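Local coordinates for probable tRNA pseudouridine synthase D (Methanosarcina mazei, PDB 1Z2Z), which probably converts uridine 13 of transfer RNA into pseudouridine, as a member of the TruD family of pseudouridine synthases, at residues A[121-124]-A[128-131]; A[199-204]-A[241-246]; A[268-273]-A[369-374]; A[280-285]-A[290-295]; A[414-419]-A[423-428]. One frame throughout, in Å; residues are numbered along the deposited sequence.

Interaction 1. Residues A[121-124]-A[128-131]; sequences SRKS and GDLW
OD2 of Asp129 draws several groups together: Lys123 lies near it across the contact, Arg41 NH1 makes a salt bridge to it, and the backbone N of Glu126 gives it a weak hydrogen bond. The site is the short loop joining strand 113-121 to strand 130-142, and two turns shape it. An ST turn bends its first half, where Lys123 N donates to Ser121 OG over 2.7 Å; serine suits this place because its short side chain lets OG curl forward to the N-H two residues on. In the second half Asp129 is the centre of an inverse gamma turn, with Leu130 N bonded to Gly128 O at 2.6 Å. At Gly128's phi of 113° a CB would run into the preceding carbonyl O. Lys123 NZ stops 4.1 Å from Asp129 OD2, beyond a salt bridge. Three bends along its chain bring the ammonium near the carboxylate; a long, flexible lysine suits this exposed place, where its charge can stay in water. Arg41 lies beside the ammonium too, so two cations gather round one acid. Ser124 OG turns instead to Glu126 OE2, while the carbonyl O of Ser124 lies 3.9 Å from Asp129 OD2.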
# COMPACT_ATOMS: atom_id res chain seq x y z
N SER A 121 -18.50 -24.19 -6.57
CA SER A 121 -17.21 -24.77 -6.27
C SER A 121 -17.16 -25.33 -4.85
O SER A 121 -17.82 -24.83 -3.94
CB SER A 121 -16.08 -23.75 -6.43
OG SER A 121 -14.93 -24.18 -5.72
N ARG A 122 -16.36 -26.37 -4.67
CA ARG A 122 -16.22 -27.00 -3.37
C ARG A 122 -15.34 -26.10 -2.51
O ARG A 122 -15.25 -26.28 -1.30
CB ARG A 122 -15.56 -28.38 -3.51
CG ARG A 122 -16.19 -29.26 -4.59
CD ARG A 122 -15.46 -30.59 -4.73
NE ARG A 122 -15.84 -31.31 -5.95
CZ ARG A 122 -17.06 -31.74 -6.23
NH1 ARG A 122 -18.07 -31.53 -5.39
NH2 ARG A 122 -17.29 -32.38 -7.38
N LYS A 123 -14.70 -25.12 -3.15
CA LYS A 123 -13.82 -24.21 -2.44
C LYS A 123 -14.35 -22.79 -2.37
O LYS A 123 -14.88 -22.25 -3.34
CB LYS A 123 -12.41 -24.21 -3.08
CG LYS A 123 -12.35 -23.64 -4.50
CD LYS A 123 -11.25 -24.30 -5.36
CE LYS A 123 -9.82 -23.91 -4.94
NZ LYS A 123 -9.45 -22.49 -5.25
N SER A 124 -14.21 -22.19 -1.19
CA SER A 124 -14.65 -20.84 -0.96
C SER A 124 -13.63 -19.93 -1.59
O SER A 124 -12.53 -20.37 -1.94
CB SER A 124 -14.67 -20.55 0.52
OG SER A 124 -13.34 -20.67 1.00
N GLY A 128 -6.85 -13.37 -1.77
CA GLY A 128 -5.72 -13.76 -2.60
C GLY A 128 -6.15 -14.46 -3.86
O GLY A 128 -5.37 -14.50 -4.81
N ASP A 129 -7.36 -15.01 -3.91
CA ASP A 129 -7.77 -15.71 -5.12
C ASP A 129 -8.04 -14.81 -6.32
O ASP A 129 -9.04 -14.98 -6.98
CB ASP A 129 -9.03 -16.54 -4.88
CG ASP A 129 -8.82 -17.68 -3.90
OD1 ASP A 129 -7.84 -17.62 -3.11
OD2 ASP A 129 -9.65 -18.61 -3.91
N LEU A 130 -7.17 -13.85 -6.61
CA LEU A 130 -7.39 -13.03 -7.79
C LEU A 130 -6.02 -12.68 -8.35
O LEU A 130 -5.03 -12.64 -7.62
CB LEU A 130 -8.15 -11.74 -7.47
CG LEU A 130 -7.31 -10.56 -6.97
CD1 LEU A 130 -8.13 -9.29 -6.97
CD2 LEU A 130 -6.77 -10.87 -5.59
N TRP A 131 -5.95 -12.44 -9.65
CA TRP A 131 -4.68 -12.08 -10.25
C TRP A 131 -4.45 -10.62 -9.96
O TRP A 131 -3.71 -10.27 -9.05
CB TRP A 131 -4.69 -12.32 -11.75
CG TRP A 131 -3.43 -11.84 -12.40
CD1 TRP A 131 -3.16 -10.57 -12.83
CD2 TRP A 131 -2.22 -12.59 -12.58
NE1 TRP A 131 -1.86 -10.48 -13.26
CE2 TRP A 131 -1.26 -11.70 -13.12
CE3 TRP A 131 -1.85 -13.92 -12.34
CZ2 TRP A 131 0.05 -12.11 -13.42
CZ3 TRP A 131 -0.55 -14.32 -12.64
CH2 TRP A 131 0.39 -13.41 -13.17

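Interaction 2. Residues A[199-204]-A[241-246]; sequences LLYIAE and RAMMNH
The end of helix 194-202 lies beside helix 238-249, with the CA atoms of Ile202 and Met243 7.2 Å apart; Ala203, just beyond, is the first residue to leave helical angles. Ile202 is directed at the second helix and divides its two branches between neighbouring selenomethionines. Its CG2, anti to the backbone N, meets CG of Met244 at 3.5 Å; the Met244 chain bends at its last torsion, so that CE as well lies against Ile202 CG2. The other branch, CG1 with CD1, faces CE of Met243 at 4.1 Å. Beside it stands Tyr201, whose ring approaches the Met243 chain roughly at a right angle. SE of Met243 lies 4.7 Å from the ring centroid and 64° off the normal, an oblique Met-aromatic contact closest at CD2 (3.6 Å). A beta-branched isoleucine gives a forked surface, while long unbranched methionine chains, present here as selenomethionine, mould themselves to the fork and the ring. Phe269 packs edge-to-face with Tyr201, and Val220 of helix 213-223 touches Met244, so the buried cluster extends to further helices. Such apolar helix-to-helix packing belongs to the helical part of the TRUD region characteristic of this family.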
# COMPACT_ATOMS: atom_id res chain seq x y z
N LEU A 199 4.85 5.68 23.35
CA LEU A 199 4.05 6.90 23.40
C LEU A 199 3.56 7.33 22.02
O LEU A 199 2.44 7.81 21.87
CB LEU A 199 4.85 8.04 24.04
CG LEU A 199 4.52 8.40 25.49
CD1 LEU A 199 4.55 7.16 26.38
CD2 LEU A 199 5.52 9.44 25.97
N LEU A 200 4.41 7.17 21.01
CA LEU A 200 4.04 7.54 19.65
C LEU A 200 2.83 6.76 19.15
O LEU A 200 2.13 7.21 18.24
CB LEU A 200 5.22 7.30 18.69
CG LEU A 200 6.43 8.22 18.78
CD1 LEU A 200 7.56 7.68 17.92
CD2 LEU A 200 6.04 9.62 18.34
N TYR A 201 2.58 5.60 19.74
CA TYR A 201 1.46 4.75 19.34
C TYR A 201 0.28 4.96 20.28
O TYR A 201 -0.87 5.05 19.85
CB TYR A 201 1.88 3.27 19.35
CG TYR A 201 0.86 2.33 18.75
CD1 TYR A 201 0.76 2.17 17.37
CD2 TYR A 201 -0.04 1.64 19.56
CE1 TYR A 201 -0.22 1.34 16.81
CE2 TYR A 201 -1.02 0.82 19.01
CZ TYR A 201 -1.10 0.68 17.63
OH TYR A 201 -2.10 -0.10 17.09
N ILE A 202 0.56 5.02 21.57
CA ILE A 202 -0.48 5.22 22.56
C ILE A 202 -1.12 6.60 22.37
O ILE A 202 -2.35 6.72 22.29
CB ILE A 202 0.09 5.12 23.98
CG1 ILE A 202 0.66 3.71 24.18
CG2 ILE A 202 -0.99 5.46 24.99
CD1 ILE A 202 1.53 3.55 25.41
N ALA A 203 -0.28 7.63 22.29
CA ALA A 203 -0.70 9.02 22.10
C ALA A 203 -0.34 9.50 20.69
O ALA A 203 -0.48 8.76 19.72
CB ALA A 203 -0.05 9.90 23.15
N GLU A 204 0.13 10.74 20.58
CA GLU A 204 0.52 11.31 19.28
C GLU A 204 -0.65 11.47 18.33
O GLU A 204 -0.91 10.61 17.49
CB GLU A 204 1.57 10.43 18.60
CG GLU A 204 2.00 10.99 17.25
CD GLU A 204 3.22 11.89 17.34
OE1 GLU A 204 3.35 12.64 18.33
OE2 GLU A 204 4.05 11.83 16.41
N ARG A 241 -5.65 0.97 24.09
CA ARG A 241 -6.18 0.73 25.43
C ARG A 241 -5.42 -0.42 26.11
O ARG A 241 -4.97 -0.29 27.25
CB ARG A 241 -7.69 0.41 25.37
CG ARG A 241 -8.61 1.61 25.05
CD ARG A 241 -10.10 1.21 24.93
NE ARG A 241 -10.60 0.52 26.12
CZ ARG A 241 -11.31 -0.62 26.09
NH1 ARG A 241 -11.72 -1.18 27.23
NH2 ARG A 241 -11.59 -1.21 24.94
N ALA A 242 -5.27 -1.53 25.40
CA ALA A 242 -4.59 -2.69 25.96
C ALA A 242 -3.21 -2.32 26.51
O ALA A 242 -2.79 -2.83 27.55
CB ALA A 242 -4.46 -3.77 24.89
N MSE A 243 -2.52 -1.42 25.80
CA MSE A 243 -1.18 -1.00 26.20
C MSE A 243 -1.14 -0.10 27.43
O MSE A 243 -0.21 -0.17 28.23
CB MSE A 243 -0.50 -0.28 25.04
CG MSE A 243 -0.33 -1.14 23.84
SE MSE A 243 0.68 -0.28 22.48
CE MSE A 243 2.33 0.03 23.46
N MSE A 244 -2.14 0.76 27.55
CA MSE A 244 -2.18 1.66 28.68
C MSE A 244 -2.45 0.87 29.95
O MSE A 244 -1.93 1.20 31.01
CB MSE A 244 -3.25 2.72 28.46
CG MSE A 244 -2.99 3.54 27.20
SE MSE A 244 -4.21 5.01 26.97
CE MSE A 244 -3.10 6.41 27.70
N ASN A 245 -3.25 -0.19 29.84
CA ASN A 245 -3.54 -1.01 31.01
C ASN A 245 -2.26 -1.64 31.56
O ASN A 245 -2.04 -1.63 32.77
CB ASN A 245 -4.54 -2.12 30.67
CG ASN A 245 -5.95 -1.60 30.54
OD1 ASN A 245 -6.46 -0.91 31.43
ND2 ASN A 245 -6.61 -1.94 29.44
N HIS A 246 -1.43 -2.17 30.67
CA HIS A 246 -0.16 -2.80 31.03
C HIS A 246 0.76 -1.80 31.70
O HIS A 246 1.71 -2.18 32.38
CB HIS A 246 0.55 -3.34 29.79
CG HIS A 246 1.84 -4.05 30.09
ND1 HIS A 246 1.88 -5.34 30.55
CD2 HIS A 246 3.12 -3.62 30.02
CE1 HIS A 246 3.14 -5.69 30.75
NE2 HIS A 246 3.91 -4.67 30.44

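Interaction 3. Residues A[268-273]-A[369-374]; sequences MFVHGY and EGFNIE
Val270 and Phe371 make the first shell of the contact. CG1 of Val270 comes to the edge of the phenylalanine ring, close to its plane, and lies 3.7 Å from Phe371 CE2 and equally near CD2. The two side chains run alongside each other, pointing opposite ways, so that the methyl meets the flank of the ring. Val270 uses its second methyl as well: CG2 reaches tip to tip toward CD1 of Ile373, at 4.2 Å. One turn along the helix, Tyr273 offers CD2 to the far end of the same ring, Phe371 CZ, at 4.0 Å; these rings meet obliquely.

What positions these groups is a regular helix on one side and an irregular chain on the other. Within helix 263-287 the bonds Gly272 N to Met268 O and Tyr273 N to Phe269 O keep Val270 and Tyr273 three residues apart on one face. In Tyr273, CG anti to the backbone N (chi1 -176°) carries the ring along that face. Compact valine lets the loop approach, whereas the longer Phe371 extends far enough to reach both Val270 and Tyr273. Farther out, Pro342 touches Phe371, and helix 182-191 contributes Val190 against Tyr273 and Ile189 against Ile373. Apolar side chains thus tie the loop between helix 352-363 and strand 389-391 to the long helix 263-287, a buried helix-to-loop packing within the TRUD region.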
# COMPACT_ATOMS: atom_id res chain seq x y z
N MSE A 268 4.88 -4.73 12.56
CA MSE A 268 4.59 -3.72 11.54
C MSE A 268 5.45 -2.48 11.74
O MSE A 268 5.92 -1.86 10.79
CB MSE A 268 3.12 -3.31 11.56
CG MSE A 268 2.15 -4.35 11.02
SE MSE A 268 0.39 -3.57 10.61
CE MSE A 268 0.30 -3.94 8.70
N PHE A 269 5.67 -2.11 13.00
CA PHE A 269 6.48 -0.94 13.28
C PHE A 269 7.84 -1.06 12.60
O PHE A 269 8.18 -0.25 11.74
CB PHE A 269 6.65 -0.78 14.78
CG PHE A 269 5.35 -0.80 15.52
CD1 PHE A 269 5.13 -1.73 16.53
CD2 PHE A 269 4.35 0.12 15.23
CE1 PHE A 269 3.93 -1.76 17.22
CE2 PHE A 269 3.14 0.10 15.92
CZ PHE A 269 2.94 -0.83 16.92
N VAL A 270 8.63 -2.08 12.98
CA VAL A 270 9.96 -2.26 12.40
C VAL A 270 9.89 -2.32 10.87
O VAL A 270 10.73 -1.73 10.18
CB VAL A 270 10.68 -3.54 12.96
CG1 VAL A 270 11.99 -3.77 12.21
CG2 VAL A 270 10.98 -3.38 14.46
N HIS A 271 8.89 -3.02 10.33
CA HIS A 271 8.71 -3.14 8.89
C HIS A 271 8.43 -1.77 8.28
O HIS A 271 8.78 -1.49 7.12
CB HIS A 271 7.57 -4.12 8.57
CG HIS A 271 7.26 -4.25 7.11
ND1 HIS A 271 6.61 -3.26 6.40
CD2 HIS A 271 7.49 -5.25 6.23
CE1 HIS A 271 6.44 -3.66 5.15
NE2 HIS A 271 6.97 -4.86 5.02
N GLY A 272 7.78 -0.92 9.06
CA GLY A 272 7.49 0.42 8.58
C GLY A 272 8.82 1.13 8.40
O GLY A 272 9.17 1.50 7.28
N TYR A 273 9.56 1.30 9.50
CA TYR A 273 10.86 1.98 9.49
C TYR A 273 11.73 1.47 8.37
O TYR A 273 12.60 2.19 7.88
CB TYR A 273 11.59 1.77 10.81
CG TYR A 273 12.91 2.53 10.90
CD1 TYR A 273 12.96 3.90 10.65
CD2 TYR A 273 14.09 1.88 11.26
CE1 TYR A 273 14.15 4.61 10.77
CE2 TYR A 273 15.29 2.58 11.38
CZ TYR A 273 15.31 3.94 11.14
OH TYR A 273 16.50 4.64 11.26
N GLU A 369 23.24 -3.73 13.13
CA GLU A 369 23.31 -4.43 14.41
C GLU A 369 22.19 -3.94 15.32
O GLU A 369 21.97 -4.47 16.41
CB GLU A 369 24.66 -4.13 15.07
CG GLU A 369 25.83 -4.27 14.10
CD GLU A 369 27.03 -3.42 14.51
OE1 GLU A 369 26.87 -2.19 14.70
OE2 GLU A 369 28.15 -3.99 14.62
N GLY A 370 21.49 -2.91 14.85
CA GLY A 370 20.39 -2.34 15.62
C GLY A 370 19.05 -3.00 15.36
O GLY A 370 18.14 -2.88 16.18
N PHE A 371 18.93 -3.69 14.22
CA PHE A 371 17.68 -4.37 13.87
C PHE A 371 17.47 -5.66 14.64
O PHE A 371 16.80 -6.58 14.17
CB PHE A 371 17.61 -4.67 12.37
CG PHE A 371 17.01 -3.55 11.56
CD1 PHE A 371 17.81 -2.58 10.98
CD2 PHE A 371 15.63 -3.48 11.38
CE1 PHE A 371 17.26 -1.54 10.23
CE2 PHE A 371 15.06 -2.44 10.64
CZ PHE A 371 15.88 -1.47 10.06
N ASN A 372 18.06 -5.73 15.83
CA ASN A 372 17.92 -6.89 16.68
C ASN A 372 17.47 -6.44 18.05
O ASN A 372 18.23 -6.43 19.01
CB ASN A 372 19.25 -7.65 16.77
CG ASN A 372 19.59 -8.39 15.48
OD1 ASN A 372 19.84 -7.77 14.45
ND2 ASN A 372 19.60 -9.71 15.54
N ILE A 373 16.21 -6.05 18.13
CA ILE A 373 15.64 -5.58 19.38
C ILE A 373 15.96 -6.53 20.53
O ILE A 373 15.53 -7.68 20.53
CB ILE A 373 14.10 -5.44 19.25
CG1 ILE A 373 13.76 -4.44 18.14
CG2 ILE A 373 13.51 -4.99 20.57
CD1 ILE A 373 14.12 -4.89 16.74
N GLU A 374 16.73 -6.05 21.51
CA GLU A 374 17.08 -6.88 22.67
C GLU A 374 15.84 -7.19 23.49
O GLU A 374 15.53 -8.35 23.75
CB GLU A 374 18.12 -6.17 23.56
CG GLU A 374 19.49 -5.94 22.91
CD GLU A 374 20.47 -5.23 23.83
OE1 GLU A 374 20.20 -4.09 24.25
OE2 GLU A 374 21.53 -5.82 24.14

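Interaction 4. Residues A[280-285]-A[290-295]; sequences IILCRR and IPLNRA
Arg285 NH2 donates to the carbonyl O of Pro291 at 2.7 Å, with an N-H...O angle of 147°. The donor sits above the carbonyl plane, 55° out of it, so the bond does not follow a lone pair. NH1 adds a weak bond to the same oxygen at 3.1 Å, and this one acceptor therefore takes hydrogens from both ends of the guanidinium fork. NH1 is further satisfied by a salt bridge to Asp299 OD2, which probably balances the charge of this buried arginine and fixes its rotation. The carbonyl O of Ile290 also lies near NH2, but the N-H does not point at it, and it is not a hydrogen-bond partner. Along the backbone, Ile290 N gives a weak bond of 3.4 Å to the carbonyl O of Arg285.

The arginine reaches this position because CG is anti to its backbone N (chi1 -176°) and the chain stays extended as far as NE. Ile290 CG2 rests over one face of the guanidinium, 3.4 Å from Arg285 CZ, while Leu292 lies at its edge. Nearby, Leu282 CD2 meets Leu292 CD2 at 3.8 Å, the two leucines crossing at about a right angle; Val388 touches both. Isoleucine and leucine suit these places by sheltering the polar group with hydrocarbon, and arginine suits its own because a long chain ends in two NH2 groups that can share one carbonyl. The chain turns back after the C-terminal end of helix 263-287, and an arginine of its last turns holds the loop by a backbone carbonyl.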
# COMPACT_ATOMS: atom_id res chain seq x y z
N ILE A 280 13.58 6.27 0.82
CA ILE A 280 14.70 7.17 0.68
C ILE A 280 15.65 6.61 -0.37
O ILE A 280 15.94 7.26 -1.38
CB ILE A 280 15.45 7.31 2.00
CG1 ILE A 280 14.45 7.67 3.10
CG2 ILE A 280 16.51 8.37 1.89
CD1 ILE A 280 15.07 7.82 4.44
N ILE A 281 16.10 5.37 -0.14
CA ILE A 281 17.02 4.69 -1.04
C ILE A 281 16.57 4.72 -2.49
O ILE A 281 17.35 5.03 -3.39
CB ILE A 281 17.23 3.22 -0.62
CG1 ILE A 281 18.05 3.16 0.67
CG2 ILE A 281 17.90 2.43 -1.75
CD1 ILE A 281 18.10 1.80 1.33
N LEU A 282 15.31 4.39 -2.72
CA LEU A 282 14.76 4.36 -4.07
C LEU A 282 14.86 5.72 -4.75
O LEU A 282 15.01 5.81 -5.98
CB LEU A 282 13.30 3.93 -4.02
CG LEU A 282 12.89 3.06 -5.21
CD1 LEU A 282 11.44 2.65 -5.02
CD2 LEU A 282 13.09 3.81 -6.53
N CYS A 283 14.79 6.78 -3.95
CA CYS A 283 14.86 8.16 -4.42
C CYS A 283 16.29 8.52 -4.77
O CYS A 283 16.59 8.93 -5.90
CB CYS A 283 14.38 9.12 -3.34
SG CYS A 283 12.61 9.05 -2.97
N ARG A 284 17.15 8.39 -3.78
CA ARG A 284 18.57 8.68 -3.93
C ARG A 284 19.05 8.01 -5.22
O ARG A 284 19.79 8.61 -6.00
CB ARG A 284 19.34 8.15 -2.73
CG ARG A 284 20.48 9.03 -2.29
CD ARG A 284 19.98 10.38 -1.81
NE ARG A 284 19.39 10.34 -0.47
CZ ARG A 284 18.71 11.34 0.07
NH1 ARG A 284 18.52 12.46 -0.61
NH2 ARG A 284 18.22 11.24 1.30
N ARG A 285 18.60 6.79 -5.46
CA ARG A 285 19.01 6.08 -6.66
C ARG A 285 18.42 6.72 -7.91
O ARG A 285 19.03 6.69 -8.98
CB ARG A 285 18.61 4.61 -6.59
CG ARG A 285 19.08 3.79 -7.78
CD ARG A 285 19.15 2.32 -7.39
NE ARG A 285 19.65 1.47 -8.47
CZ ARG A 285 19.07 1.36 -9.65
NH1 ARG A 285 19.60 0.55 -10.57
NH2 ARG A 285 17.98 2.05 -9.93
N ILE A 290 20.59 6.51 -12.01
CA ILE A 290 20.57 5.08 -12.34
C ILE A 290 19.12 4.60 -12.47
O ILE A 290 18.43 4.45 -11.46
CB ILE A 290 21.26 4.22 -11.23
CG1 ILE A 290 22.60 4.85 -10.79
CG2 ILE A 290 21.43 2.79 -11.72
CD1 ILE A 290 23.73 4.77 -11.80
N PRO A 291 18.64 4.35 -13.71
CA PRO A 291 17.27 3.90 -13.96
C PRO A 291 16.89 2.68 -13.15
O PRO A 291 17.74 1.99 -12.59
CB PRO A 291 17.25 3.65 -15.47
CG PRO A 291 18.65 3.27 -15.76
CD PRO A 291 19.45 4.25 -14.93
N LEU A 292 15.59 2.42 -13.09
CA LEU A 292 15.09 1.30 -12.30
C LEU A 292 14.94 0.03 -13.12
O LEU A 292 14.79 -1.06 -12.56
CB LEU A 292 13.76 1.69 -11.65
CG LEU A 292 13.75 3.04 -10.92
CD1 LEU A 292 12.37 3.31 -10.33
CD2 LEU A 292 14.82 3.06 -9.83
N ASN A 293 14.97 0.16 -14.45
CA ASN A 293 14.83 -1.01 -15.30
C ASN A 293 16.13 -1.40 -16.03
O ASN A 293 16.09 -2.06 -17.07
CB ASN A 293 13.70 -0.81 -16.31
CG ASN A 293 13.88 0.44 -17.12
OD1 ASN A 293 13.14 0.70 -18.05
ND2 ASN A 293 14.87 1.24 -16.75
N ARG A 294 17.27 -0.99 -15.48
CA ARG A 294 18.57 -1.31 -16.05
C ARG A 294 19.55 -1.65 -14.93
O ARG A 294 19.62 -0.96 -13.91
CB ARG A 294 19.12 -0.14 -16.88
CG ARG A 294 18.49 -0.02 -18.25
CD ARG A 294 19.04 1.16 -19.03
NE ARG A 294 18.29 1.36 -20.28
CZ ARG A 294 18.35 2.46 -21.03
NH1 ARG A 294 19.13 3.48 -20.68
NH2 ARG A 294 17.63 2.55 -22.14
N ALA A 295 20.31 -2.72 -15.12
CA ALA A 295 21.26 -3.14 -14.11
C ALA A 295 22.67 -2.57 -14.33
O ALA A 295 23.04 -2.22 -15.45
CB ALA A 295 21.31 -4.67 -14.05

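Interaction 5. Residues A[414-419]-A[423-428]; sequences FMLPKG and TTVLRE
The ring of Phe414 lies under Val425, which sets its CG1 methyl over one face in a CH-pi contact. That carbon is 3.7 Å from the ring centroid and 24° off the normal, displaced toward the rim, where its nearest ring atom is Phe414 CE2 at 3.4 Å. CB of Val425 lies above the CZ end, 3.4 Å from Phe414 CZ, and the other methyl, CG2, sits past the rim, 3.6 Å from Phe414 CE1, so the valine straddles the ring's outer end. Phe414 holds CG between its backbone N and carbonyl carbon (chi1 52°), and this sends the ring straight at the helix.

Leu416, on the same side of the strand, meets Val425 tip to tip, with CD2 3.9 Å from Val425 CG2. Strand 408-417 belongs to the large mixed sheet, paired antiparallel with strand 130-142; after a short loop containing Gly419, whose positive phi suits glycine, helix 423-430 begins and packs back on that sheet. Phe135 of the paired strand meets the Phe414 ring. Phe414 stands about 10 Å, side chain to side chain, from Asp86, the predicted nucleophile. A flat aromatic makes a broad floor for a small branched valine, whose two methyls serve Phe414 and Leu416 at once. Farther along the helix, turned from the strand, Arg427 NH2 makes a salt bridge with Glu428 OE1 at 3.5 Å, and Glu7 takes the arginine's NH1.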
# COMPACT_ATOMS: atom_id res chain seq x y z
N PHE A 414 -5.43 1.45 -16.22
CA PHE A 414 -4.33 0.50 -16.27
C PHE A 414 -4.68 -0.73 -15.43
O PHE A 414 -5.85 -0.96 -15.12
CB PHE A 414 -3.08 1.17 -15.73
CG PHE A 414 -3.27 1.82 -14.39
CD1 PHE A 414 -3.10 1.10 -13.22
CD2 PHE A 414 -3.61 3.16 -14.29
CE1 PHE A 414 -3.28 1.71 -11.96
CE2 PHE A 414 -3.80 3.76 -13.04
CZ PHE A 414 -3.62 3.04 -11.89
N MSE A 415 -3.67 -1.52 -15.07
CA MSE A 415 -3.93 -2.68 -14.23
C MSE A 415 -2.75 -3.03 -13.37
O MSE A 415 -1.60 -2.89 -13.78
CB MSE A 415 -4.34 -3.88 -15.05
CG MSE A 415 -3.28 -4.40 -15.93
SE MSE A 415 -3.81 -6.18 -16.28
CE MSE A 415 -2.76 -6.98 -14.82
N LEU A 416 -3.05 -3.49 -12.16
CA LEU A 416 -2.04 -3.85 -11.19
C LEU A 416 -2.27 -5.27 -10.63
O LEU A 416 -3.38 -5.78 -10.68
CB LEU A 416 -2.05 -2.80 -10.07
CG LEU A 416 -1.10 -1.60 -10.19
CD1 LEU A 416 -0.89 -1.19 -11.62
CD2 LEU A 416 -1.67 -0.46 -9.38
N PRO A 417 -1.22 -5.93 -10.12
CA PRO A 417 -1.34 -7.28 -9.55
C PRO A 417 -1.68 -7.23 -8.07
O PRO A 417 -1.28 -6.28 -7.39
CB PRO A 417 0.05 -7.85 -9.77
CG PRO A 417 0.90 -6.64 -9.46
CD PRO A 417 0.20 -5.58 -10.30
N LYS A 418 -2.37 -8.24 -7.56
CA LYS A 418 -2.74 -8.23 -6.14
C LYS A 418 -1.57 -7.87 -5.24
O LYS A 418 -0.51 -8.48 -5.31
CB LYS A 418 -3.30 -9.59 -5.69
CG LYS A 418 -2.43 -10.78 -6.01
CD LYS A 418 -2.74 -11.94 -5.08
CE LYS A 418 -2.17 -13.25 -5.61
NZ LYS A 418 -2.28 -14.31 -4.57
N GLY A 419 -1.78 -6.87 -4.40
CA GLY A 419 -0.75 -6.43 -3.49
C GLY A 419 -0.27 -5.04 -3.83
O GLY A 419 0.37 -4.40 -3.01
N THR A 423 -2.72 4.33 -6.01
CA THR A 423 -2.14 5.60 -5.62
C THR A 423 -0.70 5.68 -6.10
O THR A 423 -0.21 6.76 -6.42
CB THR A 423 -2.14 5.80 -4.11
OG1 THR A 423 -1.61 4.63 -3.48
CG2 THR A 423 -3.55 6.07 -3.62
N THR A 424 -0.04 4.54 -6.14
CA THR A 424 1.34 4.49 -6.58
C THR A 424 1.48 4.88 -8.04
O THR A 424 2.53 5.34 -8.48
CB THR A 424 1.90 3.09 -6.37
OG1 THR A 424 1.93 2.81 -4.96
CG2 THR A 424 3.30 3.00 -6.94
N VAL A 425 0.41 4.72 -8.81
CA VAL A 425 0.46 5.06 -10.21
C VAL A 425 0.02 6.50 -10.39
O VAL A 425 0.61 7.23 -11.19
CB VAL A 425 -0.48 4.15 -11.03
CG1 VAL A 425 -0.51 4.61 -12.48
CG2 VAL A 425 -0.02 2.70 -10.94
N LEU A 426 -1.00 6.89 -9.65
CA LEU A 426 -1.57 8.23 -9.72
C LEU A 426 -0.61 9.34 -9.31
O LEU A 426 -0.58 10.39 -9.94
CB LEU A 426 -2.82 8.30 -8.87
CG LEU A 426 -4.00 7.48 -9.39
CD1 LEU A 426 -5.16 7.62 -8.42
CD2 LEU A 426 -4.41 7.96 -10.78
N ARG A 427 0.16 9.10 -8.26
CA ARG A 427 1.11 10.10 -7.78
C ARG A 427 2.01 10.66 -8.89
O ARG A 427 2.27 11.86 -8.94
CB ARG A 427 1.96 9.49 -6.66
CG ARG A 427 2.76 10.51 -5.87
CD ARG A 427 3.62 9.83 -4.80
NE ARG A 427 4.97 9.59 -5.27
CZ ARG A 427 5.97 10.46 -5.18
NH1 ARG A 427 5.78 11.65 -4.63
NH2 ARG A 427 7.16 10.16 -5.67
N GLU A 428 2.50 9.81 -9.80
CA GLU A 428 3.36 10.30 -10.87
C GLU A 428 2.57 11.11 -11.90
O GLU A 428 3.15 11.89 -12.67
CB GLU A 428 4.08 9.14 -11.58
CG GLU A 428 5.00 8.31 -10.69
CD GLU A 428 6.14 9.10 -10.06
OE1 GLU A 428 6.31 9.00 -8.82
OE2 GLU A 428 6.86 9.83 -10.79

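In the fold
From the N terminus, interaction 1 comes first, closing a short loop between two strands of the large mixed sheet. Interaction 2 then closes a helical excursion between residues 199 and 246. Interaction 3 opens at 268 on helix 263-287 and closes only at 374; interaction 4, which uses the far part of the same helix, is nested inside it. Interaction 5 follows in series, joining strand to helix near the C terminus. None cross. Interactions 1 and 5 touch through neighbouring strands, where Trp131 O lies 2.8 Å from Lys418 N, a probable hydrogen bond. Interactions 2 and 3 touch through an aromatic pair; helix 263-287 takes part in interactions 3 and 4 and also touches interaction 2.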